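Local coordinates for ssDNA binding protein (Aeropyrum pernix, PDB 4PSN) that binds single-stranded DNA, probably holding it in tunnels that run between the subunits of its assembly, at residues 7-12 / 70-75. Residues are numbered along the deposited sequence; the frame is centred on the assembly and turned at random.
Sequences LRTGLV and VRIQID
Thr9 stands in for a missing backbone acceptor opposite Ile72: its OG1 takes the N-H of Ile72 at 2.9 Å (158° at the hydrogen) and itself donates a hydrogen bond to Gly10 O, 2.8 Å from OG1. A chi1 of 59° places OG1 for both bonds, while CG2 lies 3.9 Å from Ile72 CB. Thr9 N in turn donates to Ile72 O. With an alanine here, Ile72 N would probably lose its acceptor, weakening the join between the interrupted strand 6-13 and 69-78, the middle strand of a three-stranded antiparallel sheet completed by 83-97. Regular pairing resumes on either side, Leu7 with Ile74 and Val12 with Val70, the register shifted by one residue; Gly10, at positive phi, suits the turn between.

Leu7, Val70 and Ile72, all apolar, pack on helix 40-61. From the other face, Arg71 runs past Gly10, and Leu11 CD2 sits over one face of its guanidinium, 3.8 Å from NH2; Glu93 salt-bridges that arginine. Arg8 and Gln73 lie side by side; Asp31 OD2 of the second subunit receives a salt bridge from Arg8 NH2 and a hydrogen bond from Gln73 NE2. The hydroxyl thus bridges a break in strand 6-13, while Arg8 and Gln73 offer polar groups consistent with subunit assembly.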
loop_
_atom_site.group_PDB
_atom_site.type_symbol
_atom_site.label_atom_id
_atom_site.label_comp_id
_atom_site.label_asym_id
_atom_site.label_seq_id
_atom_site.Cartn_x
_atom_site.Cartn_y
_atom_site.Cartn_z
ATOM N N LEU C 7 -7.536 1.487 -14.630
ATOM C CA LEU C 7 -6.276 0.948 -14.164
ATOM C C LEU C 7 -5.437 2.144 -13.693
ATOM O O LEU C 7 -5.231 3.092 -14.447
ATOM C CB LEU C 7 -5.586 0.209 -15.308
ATOM C CG LEU C 7 -4.393 -0.687 -14.981
ATOM C CD1 LEU C 7 -4.013 -1.548 -16.195
ATOM C CD2 LEU C 7 -3.213 0.151 -14.516
ATOM N N ARG C 8 -4.960 2.096 -12.448
ATOM C CA ARG C 8 -4.173 3.186 -11.852
ATOM C C ARG C 8 -2.920 2.619 -11.194
ATOM O O ARG C 8 -3.009 1.689 -10.407
ATOM C CB ARG C 8 -4.985 3.916 -10.771
ATOM C CG ARG C 8 -6.306 4.522 -11.233
ATOM C CD ARG C 8 -7.049 5.270 -10.098
ATOM N NE ARG C 8 -8.366 5.747 -10.543
ATOM C CZ ARG C 8 -8.594 6.959 -11.047
ATOM N NH1 ARG C 8 -9.810 7.301 -11.455
ATOM N NH2 ARG C 8 -7.604 7.834 -11.148
ATOM N N THR C 9 -1.754 3.187 -11.481
ATOM C CA THR C 9 -0.520 2.632 -10.936
ATOM C C THR C 9 -0.145 3.240 -9.589
ATOM O O THR C 9 0.656 2.676 -8.856
ATOM C CB THR C 9 0.673 2.895 -11.886
ATOM O OG1 THR C 9 0.817 4.305 -12.077
ATOM C CG2 THR C 9 0.464 2.219 -13.245
ATOM N N GLY C 10 -0.691 4.414 -9.278
ATOM C CA GLY C 10 -0.131 5.223 -8.203
ATOM C C GLY C 10 1.274 5.682 -8.592
ATOM O O GLY C 10 1.698 5.489 -9.730
ATOM N N LEU C 11 1.995 6.294 -7.656
ATOM C CA LEU C 11 3.350 6.750 -7.910
ATOM C C LEU C 11 4.234 5.532 -8.024
ATOM O O LEU C 11 4.172 4.622 -7.190
ATOM C CB LEU C 11 3.852 7.612 -6.759
ATOM C CG LEU C 11 3.029 8.863 -6.446
ATOM C CD1 LEU C 11 3.597 9.536 -5.206
ATOM C CD2 LEU C 11 3.028 9.821 -7.642
ATOM N N VAL C 12 5.060 5.496 -9.060
ATOM C CA VAL C 12 6.001 4.386 -9.185
ATOM C C VAL C 12 7.301 4.834 -9.866
ATOM O O VAL C 12 7.273 5.675 -10.759
ATOM C CB VAL C 12 5.331 3.177 -9.913
ATOM C CG1 VAL C 12 5.026 3.531 -11.361
ATOM C CG2 VAL C 12 6.202 1.923 -9.815
ATOM N N VAL C 70 6.733 8.057 -12.220
ATOM C CA VAL C 70 5.597 8.232 -13.108
ATOM C C VAL C 70 4.327 7.799 -12.404
ATOM O O VAL C 70 4.374 7.131 -11.380
ATOM C CB VAL C 70 5.732 7.377 -14.375
ATOM C CG1 VAL C 70 6.864 7.901 -15.264
ATOM C CG2 VAL C 70 5.958 5.909 -13.995
ATOM N N ARG C 71 3.191 8.173 -12.963
ATOM C CA ARG C 71 1.906 7.708 -12.467
ATOM C C ARG C 71 1.032 7.625 -13.698
ATOM O O ARG C 71 0.984 8.563 -14.489
ATOM C CB ARG C 71 1.312 8.694 -11.452
ATOM C CG ARG C 71 -0.051 8.257 -10.880
ATOM C CD ARG C 71 -0.339 8.930 -9.532
ATOM N NE ARG C 71 -0.555 10.367 -9.686
ATOM C CZ ARG C 71 -0.709 11.227 -8.675
ATOM N NH1 ARG C 71 -0.896 12.512 -8.934
ATOM N NH2 ARG C 71 -0.684 10.803 -7.412
ATOM N N ILE C 72 0.347 6.501 -13.866
ATOM C CA ILE C 72 -0.359 6.218 -15.108
ATOM C C ILE C 72 -1.752 5.739 -14.806
ATOM O O ILE C 72 -1.976 5.034 -13.832
ATOM C CB ILE C 72 0.372 5.096 -15.916
ATOM C CG1 ILE C 72 1.814 5.512 -16.198
ATOM C CG2 ILE C 72 -0.360 4.795 -17.217
ATOM C CD1 ILE C 72 2.657 4.433 -16.789
ATOM N N GLN C 73 -2.698 6.141 -15.635
ATOM C CA GLN C 73 -4.043 5.648 -15.495
ATOM C C GLN C 73 -4.660 5.576 -16.872
ATOM O O GLN C 73 -4.353 6.390 -17.753
ATOM C CB GLN C 73 -4.866 6.527 -14.541
ATOM C CG GLN C 73 -5.197 7.905 -15.044
ATOM C CD GLN C 73 -6.278 8.568 -14.195
ATOM O OE1 GLN C 73 -6.059 8.849 -13.013
ATOM N NE2 GLN C 73 -7.462 8.793 -14.789
ATOM N N ILE C 74 -5.495 4.567 -17.075
ATOM C CA ILE C 74 -6.214 4.428 -18.334
ATOM C C ILE C 74 -7.463 3.607 -18.070
ATOM O O ILE C 74 -7.426 2.666 -17.284
ATOM C CB ILE C 74 -5.331 3.742 -19.387
ATOM C CG1 ILE C 74 -6.037 3.669 -20.741
ATOM C CG2 ILE C 74 -4.896 2.349 -18.903
ATOM C CD1 ILE C 74 -5.116 3.065 -21.834
ATOM N N ASP C 75 -8.576 3.988 -18.683
ATOM C CA ASP C 75 -9.820 3.253 -18.488
ATOM C C ASP C 75 -9.829 2.010 -19.371
ATOM O O ASP C 75 -9.137 1.959 -20.396
ATOM C CB ASP C 75 -11.041 4.126 -18.824
ATOM C CG ASP C 75 -11.228 5.305 -17.854
ATOM O OD1 ASP C 75 -10.542 5.378 -16.809
ATOM O OD2 ASP C 75 -12.090 6.160 -18.149
HETATM O O HOH W 1 -2.519 6.233 -10.723
#